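PDB 4GUN: superoxide dismutase from Candida albicans, which probably protects the cell from oxygen radicals by converting superoxide to hydrogen peroxide and oxygen at a manganese centre. Local coordinates for residues 8-13 and 32-37; 13-18 and 85-90; 46-51 and 68-73; 165-170 and 193-198. The protein carries 2 engineered substitutions. All coordinates share one frame; numbering follows the deposited sequence.

Contact 1. Residues 8-13 and 32-37; sequences ISLPKI and HINKHH. With MN (manganese (II) ion), chain Q.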
loop_
_atom_site.group_PDB
_atom_site.type_symbol
_atom_site.label_atom_id
_atom_site.label_comp_id
_atom_site.label_asym_id
_atom_site.label_seq_id
_atom_site.Cartn_x
_atom_site.Cartn_y
_atom_site.Cartn_z
ATOM N N ILE A 8 -14.955 -21.290 9.910
ATOM C CA ILE A 8 -13.627 -21.894 10.022
ATOM C C ILE A 8 -13.357 -22.217 11.501
ATOM O O ILE A 8 -13.990 -21.642 12.397
ATOM C CB ILE A 8 -12.482 -21.045 9.386
ATOM C CG1 ILE A 8 -12.274 -19.700 10.117
ATOM C CG2 ILE A 8 -12.708 -20.867 7.865
ATOM C CD1 ILE A 8 -10.979 -19.021 9.883
ATOM N N SER A 9 -12.416 -23.133 11.755
ATOM C CA SER A 9 -12.080 -23.511 13.122
ATOM C C SER A 9 -10.585 -23.626 13.299
ATOM O O SER A 9 -9.845 -23.685 12.314
ATOM C CB SER A 9 -12.821 -24.785 13.529
ATOM O OG SER A 9 -12.454 -25.888 12.722
ATOM N N LEU A 10 -10.128 -23.595 14.546
ATOM C CA LEU A 10 -8.711 -23.710 14.852
ATOM C C LEU A 10 -8.246 -25.119 14.464
ATOM O O LEU A 10 -8.873 -26.074 14.909
ATOM C CB LEU A 10 -8.475 -23.459 16.353
ATOM C CG LEU A 10 -7.021 -23.372 16.824
ATOM C CD1 LEU A 10 -6.394 -22.077 16.389
ATOM C CD2 LEU A 10 -6.945 -23.481 18.352
ATOM N N PRO A 11 -7.193 -25.285 13.620
ATOM C CA PRO A 11 -6.754 -26.648 13.263
ATOM C C PRO A 11 -6.068 -27.357 14.435
ATOM O O PRO A 11 -5.592 -26.709 15.375
ATOM C CB PRO A 11 -5.770 -26.410 12.115
ATOM C CG PRO A 11 -5.162 -25.067 12.433
ATOM C CD PRO A 11 -6.326 -24.265 12.990
ATOM N N LYS A 12 -6.034 -28.694 14.377
ATOM C CA LYS A 12 -5.371 -29.530 15.373
ATOM C C LYS A 12 -3.880 -29.487 15.053
ATOM O O LYS A 12 -3.518 -29.548 13.873
ATOM C CB LYS A 12 -5.910 -30.971 15.282
ATOM N N ILE A 13 -3.020 -29.333 16.075
ATOM C CA ILE A 13 -1.552 -29.231 15.896
ATOM C C ILE A 13 -0.879 -30.597 16.092
ATOM O O ILE A 13 -1.042 -31.195 17.146
ATOM C CB ILE A 13 -0.939 -28.138 16.824
ATOM C CG1 ILE A 13 -1.779 -26.831 16.859
ATOM C CG2 ILE A 13 0.536 -27.881 16.515
ATOM C CD1 ILE A 13 -1.866 -26.009 15.563
ATOM N N HIS A 32 0.740 -18.054 20.605
ATOM C CA HIS A 32 0.682 -18.012 19.142
ATOM C C HIS A 32 -0.519 -18.734 18.575
ATOM O O HIS A 32 -1.261 -18.150 17.792
ATOM C CB HIS A 32 2.004 -18.488 18.512
ATOM C CG HIS A 32 2.307 -17.845 17.182
ATOM N ND1 HIS A 32 3.433 -18.183 16.470
ATOM C CD2 HIS A 32 1.597 -16.943 16.465
ATOM C CE1 HIS A 32 3.389 -17.468 15.361
ATOM N NE2 HIS A 32 2.297 -16.716 15.307
ATOM N N ILE A 33 -0.762 -19.964 19.035
ATOM C CA ILE A 33 -1.875 -20.790 18.577
ATOM C C ILE A 33 -3.206 -20.414 19.249
ATOM O O ILE A 33 -4.200 -20.158 18.554
ATOM C CB ILE A 33 -1.540 -22.311 18.754
ATOM C CG1 ILE A 33 -0.236 -22.714 18.005
ATOM C CG2 ILE A 33 -2.742 -23.208 18.336
ATOM C CD1 ILE A 33 0.393 -24.027 18.392
ATOM N N ASN A 34 -3.225 -20.427 20.609
ATOM C CA ASN A 34 -4.422 -20.227 21.430
ATOM C C ASN A 34 -4.923 -18.799 21.643
ATOM O O ASN A 34 -6.076 -18.609 22.056
ATOM C CB ASN A 34 -4.359 -21.078 22.706
ATOM C CG ASN A 34 -4.205 -22.536 22.344
ATOM O OD1 ASN A 34 -4.958 -23.075 21.526
ATOM N ND2 ASN A 34 -3.162 -23.168 22.824
ATOM N N LYS A 35 -4.101 -17.806 21.319
ATOM C CA LYS A 35 -4.580 -16.420 21.380
ATOM C C LYS A 35 -4.568 -15.803 19.968
ATOM O O LYS A 35 -5.629 -15.409 19.488
ATOM C CB LYS A 35 -3.795 -15.562 22.399
ATOM C CG LYS A 35 -3.759 -16.117 23.835
ATOM C CD LYS A 35 -5.089 -15.895 24.563
ATOM C CE LYS A 35 -5.150 -16.552 25.917
ATOM N NZ LYS A 35 -6.469 -16.332 26.575
ATOM N N HIS A 36 -3.384 -15.766 19.287
ATOM C CA HIS A 36 -3.242 -15.179 17.949
ATOM C C HIS A 36 -4.027 -15.850 16.837
ATOM O O HIS A 36 -4.777 -15.162 16.130
ATOM C CB HIS A 36 -1.768 -14.894 17.558
ATOM C CG HIS A 36 -1.082 -13.927 18.474
ATOM N ND1 HIS A 36 -1.170 -12.552 18.278
ATOM C CD2 HIS A 36 -0.347 -14.162 19.586
ATOM C CE1 HIS A 36 -0.457 -12.004 19.248
ATOM N NE2 HIS A 36 0.059 -12.934 20.062
ATOM N N HIS A 37 -3.828 -17.156 16.626
ATOM C CA HIS A 37 -4.566 -17.874 15.578
ATOM C C HIS A 37 -6.060 -17.866 15.912
ATOM O O HIS A 37 -6.861 -17.571 15.039
ATOM C CB HIS A 37 -4.022 -19.312 15.366
ATOM C CG HIS A 37 -4.513 -20.004 14.125
ATOM N ND1 HIS A 37 -3.805 -21.055 13.570
ATOM C CD2 HIS A 37 -5.633 -19.796 13.384
ATOM C CE1 HIS A 37 -4.498 -21.434 12.510
ATOM N NE2 HIS A 37 -5.614 -20.710 12.367
HETATM MN MN MN Q . 1.851 -15.131 13.912
HETATM O O HOH W 1 1.685 -13.655 12.345
#
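Leu10 lays its CD1 methyl over one face of the His37 imidazole, a CH-pi contact in which Leu10 CD1 stands 3.9 Å from the ring centroid and 22° off the normal, shifted toward the rim. The same methyl lies 3.6 Å from Ile33 O, so it touches both the ring and the helix backbone. The anti placement of Leu10 CG relative to its backbone N (chi1 -173°) sends the branch point that way. The second branch turns to the next residue of the helix, with Leu10 CD2 3.8 Å from Asn34 OD1; the amide nitrogen of Asn34 is hydrogen-bonded to Asp30. Pro11 meets the imidazole tip to tip, and its approach is oblique, with Pro11 CD 3.4 Å from His37 CE1. Further on, Ile13 and Ile33 also reach toward each other by their ends, Ile13 CG1 lying 3.9 Å from Ile33 CD1.

The example shows how a polar ring can serve a hydrophobic contact once its nitrogens are satisfied. His37 ND1 pairs with Trp84 and NE2 with His77, which fixes the rotation of the ring while its carbons take the aliphatic groups. Segment 32-37 holds a pi-type turn, with His37 N hydrogen-bonded to His32 O at 3.0 Å. From the start of that turn His32 NE2 binds manganese at 2.2 Å, in a site completed by His80, Asp170, His174 and a water. The extended segment 8-13 runs along helix 26-56, with Ile13 and Ile33 also packing on Trp84 of helix 60-85 and His36 hydrogen-bonded to Tyr177 of the second subunit.

Contact 2. Residues 13-18 and 85-90; sequences IDWALD and KNLAPV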
loop_
_atom_site.group_PDB
_atom_site.type_symbol
_atom_site.label_atom_id
_atom_site.label_comp_id
_atom_site.label_asym_id
_atom_site.label_seq_id
_atom_site.Cartn_x
_atom_site.Cartn_y
_atom_site.Cartn_z
ATOM N N ILE A 13 -3.020 -29.333 16.075
ATOM C CA ILE A 13 -1.552 -29.231 15.896
ATOM C C ILE A 13 -0.879 -30.597 16.092
ATOM O O ILE A 13 -1.042 -31.195 17.146
ATOM C CB ILE A 13 -0.939 -28.138 16.824
ATOM C CG1 ILE A 13 -1.779 -26.831 16.859
ATOM C CG2 ILE A 13 0.536 -27.881 16.515
ATOM C CD1 ILE A 13 -1.866 -26.009 15.563
ATOM N N ASP A 14 -0.082 -31.052 15.102
ATOM C CA ASP A 14 0.598 -32.362 15.077
ATOM C C ASP A 14 1.854 -32.484 15.973
ATOM O O ASP A 14 2.652 -33.414 15.805
ATOM C CB ASP A 14 0.919 -32.782 13.623
ATOM C CG ASP A 14 -0.177 -32.514 12.598
ATOM O OD1 ASP A 14 -1.376 -32.734 12.927
ATOM O OD2 ASP A 14 0.163 -32.133 11.452
ATOM N N TRP A 15 2.026 -31.558 16.914
ATOM C CA TRP A 15 3.147 -31.571 17.853
ATOM C C TRP A 15 2.766 -30.913 19.167
ATOM O O TRP A 15 1.844 -30.094 19.205
ATOM C CB TRP A 15 4.426 -30.944 17.253
ATOM C CG TRP A 15 4.202 -29.755 16.367
ATOM C CD1 TRP A 15 4.144 -29.754 15.006
ATOM C CD2 TRP A 15 4.081 -28.381 16.776
ATOM N NE1 TRP A 15 3.966 -28.473 14.538
ATOM C CE2 TRP A 15 3.923 -27.608 15.602
ATOM C CE3 TRP A 15 4.056 -27.729 18.027
ATOM C CZ2 TRP A 15 3.724 -26.220 15.636
ATOM C CZ3 TRP A 15 3.891 -26.346 18.060
ATOM C CH2 TRP A 15 3.725 -25.610 16.874
ATOM N N ALA A 16 3.476 -31.279 20.245
ATOM C CA ALA A 16 3.264 -30.726 21.591
ATOM C C ALA A 16 3.786 -29.281 21.625
ATOM O O ALA A 16 4.709 -28.944 20.880
ATOM C CB ALA A 16 3.985 -31.583 22.621
ATOM N N LEU A 17 3.198 -28.420 22.478
ATOM C CA LEU A 17 3.592 -27.006 22.535
ATOM C C LEU A 17 5.079 -26.751 22.855
ATOM O O LEU A 17 5.680 -25.775 22.373
ATOM C CB LEU A 17 2.691 -26.251 23.512
ATOM C CG LEU A 17 1.228 -26.138 23.141
ATOM C CD1 LEU A 17 0.393 -25.772 24.364
ATOM C CD2 LEU A 17 1.019 -25.108 22.016
ATOM N N ASP A 18 5.673 -27.640 23.634
ATOM C CA ASP A 18 7.072 -27.506 24.038
ATOM C C ASP A 18 8.062 -28.294 23.137
ATOM O O ASP A 18 9.263 -28.279 23.387
ATOM C CB ASP A 18 7.205 -27.948 25.510
ATOM C CG ASP A 18 6.962 -29.437 25.757
ATOM O OD1 ASP A 18 7.233 -29.899 26.883
ATOM O OD2 ASP A 18 6.460 -30.129 24.832
ATOM N N LYS A 85 1.891 -26.561 9.981
ATOM C CA LYS A 85 2.125 -27.719 9.121
ATOM C C LYS A 85 3.538 -27.811 8.607
ATOM O O LYS A 85 3.985 -28.928 8.329
ATOM C CB LYS A 85 1.077 -27.834 8.002
ATOM C CG LYS A 85 -0.288 -28.346 8.470
ATOM C CD LYS A 85 -0.314 -29.853 8.628
ATOM C CE LYS A 85 -1.702 -30.420 8.788
ATOM N NZ LYS A 85 -1.683 -31.907 8.714
ATOM N N ASN A 86 4.266 -26.669 8.494
ATOM C CA ASN A 86 5.679 -26.713 8.088
ATOM C C ASN A 86 6.669 -26.588 9.242
ATOM O O ASN A 86 7.837 -26.256 9.046
ATOM C CB ASN A 86 6.040 -25.883 6.827
ATOM C CG ASN A 86 5.919 -24.386 6.925
ATOM O OD1 ASN A 86 5.306 -23.761 6.072
ATOM N ND2 ASN A 86 6.572 -23.760 7.902
ATOM N N LEU A 87 6.197 -26.912 10.454
ATOM C CA LEU A 87 7.017 -26.956 11.653
ATOM C C LEU A 87 6.906 -28.369 12.193
ATOM O O LEU A 87 5.839 -28.972 12.107
ATOM C CB LEU A 87 6.540 -25.945 12.718
ATOM C CG LEU A 87 6.826 -24.446 12.453
ATOM C CD1 LEU A 87 6.121 -23.581 13.474
ATOM C CD2 LEU A 87 8.331 -24.137 12.453
ATOM N N ALA A 88 7.990 -28.906 12.722
ATOM C CA ALA A 88 7.995 -30.273 13.262
ATOM C C ALA A 88 9.112 -30.424 14.280
ATOM O O ALA A 88 10.209 -29.894 14.058
ATOM C CB ALA A 88 8.198 -31.292 12.139
ATOM N N PRO A 89 8.889 -31.186 15.374
ATOM C CA PRO A 89 9.997 -31.442 16.316
ATOM C C PRO A 89 11.170 -32.130 15.614
ATOM O O PRO A 89 10.974 -32.783 14.575
ATOM C CB PRO A 89 9.387 -32.389 17.356
ATOM C CG PRO A 89 7.924 -32.386 17.130
ATOM C CD PRO A 89 7.652 -31.906 15.756
ATOM N N VAL A 90 12.391 -31.976 16.158
ATOM C CA VAL A 90 13.589 -32.607 15.594
ATOM C C VAL A 90 13.365 -34.136 15.471
ATOM O O VAL A 90 13.592 -34.702 14.396
ATOM C CB VAL A 90 14.895 -32.200 16.345
ATOM C CG1 VAL A 90 16.094 -33.040 15.896
ATOM C CG2 VAL A 90 15.193 -30.711 16.149
#
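Asp14 forms a salt bridge with Lys85, joining the chain ahead of the first long helix to the end of the second in the alpha-hairpin domain of an iron/manganese superoxide dismutase. The bond is weak, Lys85 NZ lying 3.3 Å from Asp14 OD2, and both residues are exposed. Lys85 bends at chi2 (-80°), which turns CD out of an extended course, and its CD and CE also pass near the carboxylate as the two side chains cross.

Trp15 follows and buries more surface than any other residue of the contact. Its CG sits between the backbone N and the carbonyl carbon (chi1 37°), the crowded position, and Ile13 CG2 of its own segment lies 3.4 Å above the plane, over the centre of the indole. The indole N-H is held by Trp84 O, near the end of helix 60-85. From Asn86 the chain leaves the helix and passes alongside Trp15, which packs on Leu87 and Pro89. The Leu87 and Trp15 side chains cross obliquely, with Leu87 CB 4.1 Å from Trp15 CZ2, and Leu20 packs against both residues. Pro89 touches the base of the tryptophan side chain, where Pro89 CD lies 3.7 Å from Trp15 CB.

Contact 3. Residues 46-51 and 68-73; sequences AAIDAL and QNIKFH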
loop_
_atom_site.group_PDB
_atom_site.type_symbol
_atom_site.label_atom_id
_atom_site.label_comp_id
_atom_site.label_asym_id
_atom_site.label_seq_id
_atom_site.Cartn_x
_atom_site.Cartn_y
_atom_site.Cartn_z
ATOM N N ALA A 46 -16.776 -13.657 12.160
ATOM C CA ALA A 46 -17.546 -12.440 12.427
ATOM C C ALA A 46 -17.611 -11.569 11.172
ATOM O O ALA A 46 -18.692 -11.063 10.871
ATOM C CB ALA A 46 -16.931 -11.651 13.579
ATOM N N ALA A 47 -16.480 -11.418 10.431
ATOM C CA ALA A 47 -16.407 -10.630 9.180
ATOM C C ALA A 47 -17.328 -11.193 8.125
ATOM O O ALA A 47 -17.965 -10.420 7.403
ATOM C CB ALA A 47 -14.981 -10.583 8.642
ATOM N N ILE A 48 -17.403 -12.530 8.023
ATOM C CA ILE A 48 -18.287 -13.184 7.053
ATOM C C ILE A 48 -19.757 -12.927 7.385
ATOM O O ILE A 48 -20.553 -12.671 6.479
ATOM C CB ILE A 48 -17.936 -14.687 6.838
ATOM C CG1 ILE A 48 -16.685 -14.845 5.939
ATOM C CG2 ILE A 48 -19.128 -15.528 6.301
ATOM C CD1 ILE A 48 -16.593 -13.959 4.667
ATOM N N ASP A 49 -20.099 -12.973 8.680
ATOM C CA ASP A 49 -21.463 -12.723 9.137
ATOM C C ASP A 49 -21.850 -11.265 8.815
ATOM O O ASP A 49 -22.966 -11.006 8.330
ATOM C CB ASP A 49 -21.579 -13.003 10.645
ATOM C CG ASP A 49 -23.009 -13.039 11.151
ATOM O OD1 ASP A 49 -23.214 -12.784 12.356
ATOM O OD2 ASP A 49 -23.921 -13.330 10.343
ATOM N N ALA A 50 -20.905 -10.320 9.056
ATOM C CA ALA A 50 -21.121 -8.897 8.785
ATOM C C ALA A 50 -21.303 -8.640 7.272
ATOM O O ALA A 50 -22.158 -7.840 6.873
ATOM C CB ALA A 50 -19.967 -8.076 9.346
ATOM N N LEU A 51 -20.526 -9.359 6.447
ATOM C CA LEU A 51 -20.518 -9.272 4.986
ATOM C C LEU A 51 -21.855 -9.686 4.357
ATOM O O LEU A 51 -22.365 -8.958 3.505
ATOM C CB LEU A 51 -19.348 -10.113 4.420
ATOM C CG LEU A 51 -18.913 -9.903 2.951
ATOM C CD1 LEU A 51 -19.624 -10.852 2.009
ATOM C CD2 LEU A 51 -18.966 -8.428 2.518
ATOM N N GLN A 68 -11.508 -5.544 4.093
ATOM C CA GLN A 68 -10.205 -5.486 4.777
ATOM C C GLN A 68 -10.111 -6.530 5.899
ATOM O O GLN A 68 -9.072 -7.162 6.044
ATOM C CB GLN A 68 -9.911 -4.066 5.317
ATOM C CG GLN A 68 -8.458 -3.822 5.809
ATOM C CD GLN A 68 -7.352 -4.387 4.934
ATOM O OE1 GLN A 68 -7.332 -4.230 3.704
ATOM N NE2 GLN A 68 -6.381 -5.033 5.566
ATOM N N ASN A 69 -11.210 -6.740 6.646
ATOM C CA ASN A 69 -11.258 -7.709 7.748
ATOM C C ASN A 69 -11.288 -9.131 7.247
ATOM O O ASN A 69 -10.764 -10.024 7.913
ATOM C CB ASN A 69 -12.420 -7.404 8.694
ATOM C CG ASN A 69 -12.322 -6.031 9.299
ATOM O OD1 ASN A 69 -11.226 -5.497 9.501
ATOM N ND2 ASN A 69 -13.467 -5.402 9.523
ATOM N N ILE A 70 -11.840 -9.335 6.033
ATOM C CA ILE A 70 -11.878 -10.630 5.379
ATOM C C ILE A 70 -10.457 -11.030 4.982
ATOM O O ILE A 70 -10.003 -12.115 5.342
ATOM C CB ILE A 70 -12.882 -10.629 4.194
ATOM C CG1 ILE A 70 -14.343 -10.541 4.731
ATOM C CG2 ILE A 70 -12.682 -11.875 3.313
ATOM C CD1 ILE A 70 -15.379 -10.147 3.644
ATOM N N LYS A 71 -9.757 -10.136 4.266
ATOM C CA LYS A 71 -8.362 -10.277 3.838
ATOM C C LYS A 71 -7.460 -10.595 5.037
ATOM O O LYS A 71 -6.699 -11.557 4.989
ATOM C CB LYS A 71 -7.881 -8.981 3.139
ATOM C CG LYS A 71 -6.510 -9.099 2.454
ATOM C CD LYS A 71 -5.969 -7.757 1.912
ATOM C CE LYS A 71 -5.304 -6.908 2.987
ATOM N NZ LYS A 71 -4.416 -5.833 2.441
ATOM N N PHE A 72 -7.586 -9.803 6.117
ATOM C CA PHE A 72 -6.757 -9.906 7.317
ATOM C C PHE A 72 -6.948 -11.181 8.107
ATOM O O PHE A 72 -5.975 -11.892 8.363
ATOM C CB PHE A 72 -6.943 -8.663 8.216
ATOM C CG PHE A 72 -6.025 -8.601 9.414
ATOM C CD1 PHE A 72 -4.674 -8.305 9.261
ATOM C CD2 PHE A 72 -6.517 -8.813 10.700
ATOM C CE1 PHE A 72 -3.827 -8.232 10.368
ATOM C CE2 PHE A 72 -5.672 -8.719 11.817
ATOM C CZ PHE A 72 -4.336 -8.418 11.643
ATOM N N HIS A 73 -8.180 -11.455 8.529
ATOM C CA HIS A 73 -8.434 -12.639 9.348
ATOM C C HIS A 73 -8.407 -13.921 8.528
ATOM O O HIS A 73 -7.941 -14.941 9.020
ATOM C CB HIS A 73 -9.690 -12.479 10.211
ATOM C CG HIS A 73 -9.666 -11.304 11.139
ATOM N ND1 HIS A 73 -8.899 -11.307 12.305
ATOM C CD2 HIS A 73 -10.365 -10.146 11.082
ATOM C CE1 HIS A 73 -9.137 -10.148 12.892
ATOM N NE2 HIS A 73 -10.017 -9.419 12.194
#
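Segments 46-51 and 68-73 run nearly antiparallel, their N-to-C directions 155° apart and their axes 9.2 Å from each other at closest approach. The backbones come nearest at Ala47 and Ile70, whose CA atoms are 5.9 Å apart. The small Ala47 lets the backbones approach here, its CB lying 4.0 Å from Ile70 CG1. The methyl of Ala47 also meets Asn69, with Ala47 CB 4.1 Å from Asn69 CB.

Both segments belong to the alpha-hairpin, the pair of long helices 26-56 and 60-85 that makes up the N-terminal domain in this family, and the contact lies well away from the manganese. Ile70 buries the most surface in this contact. Its CG1 stands beside the backbone N, anti to the carbonyl carbon (chi1 -70°), and the anti turn at chi2 (164°) carries CD1 on to Leu51, where Ile70 CD1 is 3.6 Å from Leu51 CG. The two side chains cross at about a right angle. Ile48 makes a similar crossing from the same helix as Leu51, with Ile48 CD1 4.1 Å from Ile70 CG1. The apolar side chains continue into a subunit interface: Leu51 packs on Leu51 of the third subunit, Ile48 on Val55 and Ile70 on Val63 of that same subunit. Asn69 instead packs on Gln130 of the second subunit.

Contact 4. Residues 165-170 and 193-198; sequences PIIAID and NVINWA. With MN (manganese (II) ion), chain Q.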
loop_
_atom_site.group_PDB
_atom_site.type_symbol
_atom_site.label_atom_id
_atom_site.label_comp_id
_atom_site.label_asym_id
_atom_site.label_seq_id
_atom_site.Cartn_x
_atom_site.Cartn_y
_atom_site.Cartn_z
ATOM N N PRO A 165 2.070 -21.896 -1.956
ATOM C CA PRO A 165 2.994 -21.684 -0.826
ATOM C C PRO A 165 3.635 -23.038 -0.430
ATOM O O PRO A 165 2.928 -24.042 -0.301
ATOM C CB PRO A 165 2.094 -21.079 0.266
ATOM C CG PRO A 165 0.705 -21.545 -0.062
ATOM C CD PRO A 165 0.647 -21.885 -1.528
ATOM N N ILE A 166 4.973 -23.093 -0.369
ATOM C CA ILE A 166 5.722 -24.334 -0.064
ATOM C C ILE A 166 6.188 -24.332 1.399
ATOM O O ILE A 166 6.068 -25.342 2.102
ATOM C CB ILE A 166 6.890 -24.587 -1.086
ATOM C CG1 ILE A 166 6.433 -24.509 -2.578
ATOM C CG2 ILE A 166 7.659 -25.890 -0.793
ATOM C CD1 ILE A 166 5.215 -25.461 -2.965
ATOM N N ILE A 167 6.737 -23.187 1.832
ATOM C CA ILE A 167 7.193 -22.928 3.197
ATOM C C ILE A 167 6.688 -21.557 3.599
ATOM O O ILE A 167 6.869 -20.599 2.844
ATOM C CB ILE A 167 8.758 -23.007 3.313
ATOM C CG1 ILE A 167 9.288 -24.462 3.207
ATOM C CG2 ILE A 167 9.307 -22.282 4.582
ATOM C CD1 ILE A 167 8.980 -25.418 4.415
ATOM N N ALA A 168 6.085 -21.453 4.808
ATOM C CA ALA A 168 5.641 -20.168 5.347
ATOM C C ALA A 168 6.443 -19.909 6.627
ATOM O O ALA A 168 6.559 -20.812 7.481
ATOM C CB ALA A 168 4.154 -20.212 5.650
ATOM N N ILE A 169 7.083 -18.728 6.697
ATOM C CA ILE A 169 7.860 -18.240 7.850
ATOM C C ILE A 169 7.249 -16.944 8.405
ATOM O O ILE A 169 7.324 -15.899 7.759
ATOM C CB ILE A 169 9.377 -18.047 7.586
ATOM C CG1 ILE A 169 10.047 -19.312 6.970
ATOM C CG2 ILE A 169 10.091 -17.605 8.890
ATOM C CD1 ILE A 169 10.120 -20.524 7.885
ATOM N N ASP A 170 6.720 -17.013 9.623
ATOM C CA ASP A 170 6.138 -15.880 10.335
ATOM C C ASP A 170 7.236 -14.947 10.864
ATOM O O ASP A 170 8.062 -15.364 11.679
ATOM C CB ASP A 170 5.270 -16.379 11.506
ATOM C CG ASP A 170 4.299 -15.345 12.061
ATOM O OD1 ASP A 170 4.328 -14.189 11.601
ATOM O OD2 ASP A 170 3.490 -15.702 12.910
ATOM N N ASN A 193 15.969 -25.313 11.996
ATOM C CA ASN A 193 16.166 -26.536 12.776
ATOM C C ASN A 193 14.824 -27.276 13.047
ATOM O O ASN A 193 14.839 -28.467 13.332
ATOM C CB ASN A 193 16.875 -26.219 14.077
ATOM C CG ASN A 193 18.252 -25.639 13.905
ATOM O OD1 ASN A 193 19.195 -26.331 13.536
ATOM N ND2 ASN A 193 18.398 -24.345 14.142
ATOM N N VAL A 194 13.677 -26.584 12.920
ATOM C CA VAL A 194 12.345 -27.202 13.118
ATOM C C VAL A 194 11.444 -27.111 11.896
ATOM O O VAL A 194 10.233 -27.341 12.001
ATOM C CB VAL A 194 11.613 -26.797 14.441
ATOM C CG1 VAL A 194 12.295 -27.407 15.663
ATOM C CG2 VAL A 194 11.459 -25.278 14.572
ATOM N N ILE A 195 12.026 -26.787 10.729
ATOM C CA ILE A 195 11.245 -26.702 9.502
ATOM C C ILE A 195 10.939 -28.104 8.973
ATOM O O ILE A 195 11.834 -28.939 8.865
ATOM C CB ILE A 195 11.874 -25.732 8.464
ATOM C CG1 ILE A 195 11.687 -24.242 8.893
ATOM C CG2 ILE A 195 11.371 -25.985 7.029
ATOM C CD1 ILE A 195 10.209 -23.729 9.110
ATOM N N ASN A 196 9.663 -28.364 8.695
ATOM C CA ASN A 196 9.206 -29.652 8.180
ATOM C C ASN A 196 9.267 -29.664 6.638
ATOM O O ASN A 196 8.310 -29.270 5.969
ATOM C CB ASN A 196 7.801 -29.934 8.679
ATOM C CG ASN A 196 7.261 -31.295 8.309
ATOM O OD1 ASN A 196 7.900 -32.106 7.640
ATOM N ND2 ASN A 196 6.050 -31.558 8.708
ATOM N N TRP A 197 10.411 -30.109 6.090
ATOM C CA TRP A 197 10.629 -30.208 4.652
ATOM C C TRP A 197 9.822 -31.331 3.982
ATOM O O TRP A 197 9.650 -31.281 2.766
ATOM C CB TRP A 197 12.120 -30.308 4.314
ATOM C CG TRP A 197 12.880 -29.026 4.491
ATOM C CD1 TRP A 197 13.770 -28.729 5.482
ATOM C CD2 TRP A 197 12.856 -27.885 3.618
ATOM N NE1 TRP A 197 14.308 -27.478 5.281
ATOM C CE2 TRP A 197 13.772 -26.941 4.137
ATOM C CE3 TRP A 197 12.179 -27.584 2.422
ATOM C CZ2 TRP A 197 13.984 -25.688 3.533
ATOM C CZ3 TRP A 197 12.382 -26.342 1.835
ATOM C CH2 TRP A 197 13.309 -25.428 2.365
ATOM N N ALA A 198 9.338 -32.340 4.741
ATOM C CA ALA A 198 8.508 -33.409 4.170
ATOM C C ALA A 198 7.149 -32.814 3.757
ATOM O O ALA A 198 6.584 -33.219 2.735
ATOM C CB ALA A 198 8.315 -34.538 5.170
HETATM MN MN MN Q . 1.851 -15.131 13.912
HETATM O O HOH W 1 1.685 -13.655 12.345
#
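The strand that delivers an aspartate to the manganese site, 163-170, is here backed by the chain leading into the C-terminal helix. It is an outer strand of the three-stranded antiparallel sheet of the C-terminal domain, and it contains a classic beta bulge, Ile166 and Ile167 both facing Ile137. Ile167 crosses Trp197 at about a right angle, with Ile167 CG1 3.9 Å from Trp197 CZ3. Its CD1 methyl lies over one face of the indole, offset toward the rim, and the same face takes Ile195 CG2, which stands 3.7 Å above the plane of Trp197. These two methyls also touch each other, Ile167 CD1 lying 3.6 Å from Ile195 CG2. Two residues along the strand, Ile169 meets the end of Ile195, and Ile169 CD1 to Ile195 CD1 is a tight 3.4 Å.

The contact is a worked example of apolar packing on the same strand as a metal ligand, reaching its neighbour in sequence through Ile169. At the helix start Asn196 is the N-cap, its OD1 accepting a weak bond from Ala198 N at 3.2 Å, while its ND2 reaches Lys85 O, again weakly. Asp170 ends the strand. Its CG lies anti to the backbone N (chi1 -163°), and Asp170 OD2 binds the manganese at 2.0 Å beside His32, His80 and His174. The other oxygen accepts from Trp172 N and, more weakly, from the metal-bound water, whose oxygen lies 2.8 Å from Asp170 OD1.

Contacts 3 and 4 are buried and apolar across their segments, whereas contacts 1 and 2 are partly buried and mix aliphatic packing with polar groups; only contact 2 has a salt bridge. Contacts 1 and 3 share helix 26-56, about 17 Å apart between centres, and contacts 1 and 2 share Ile13 and meet again where Ile33 packs on Trp15 and Leu17. Two of the links between the domains appear here. Contacts 1 and 4 supply His32 and Asp170 to one manganese and share its water, and Asn86 of contact 2 probably bonds to Ala168 and Asn196 of contact 4. Contacts 1 and 3 both reach other subunits, contact 3 far from the metal; contacts 2 and 4 touch no other chain.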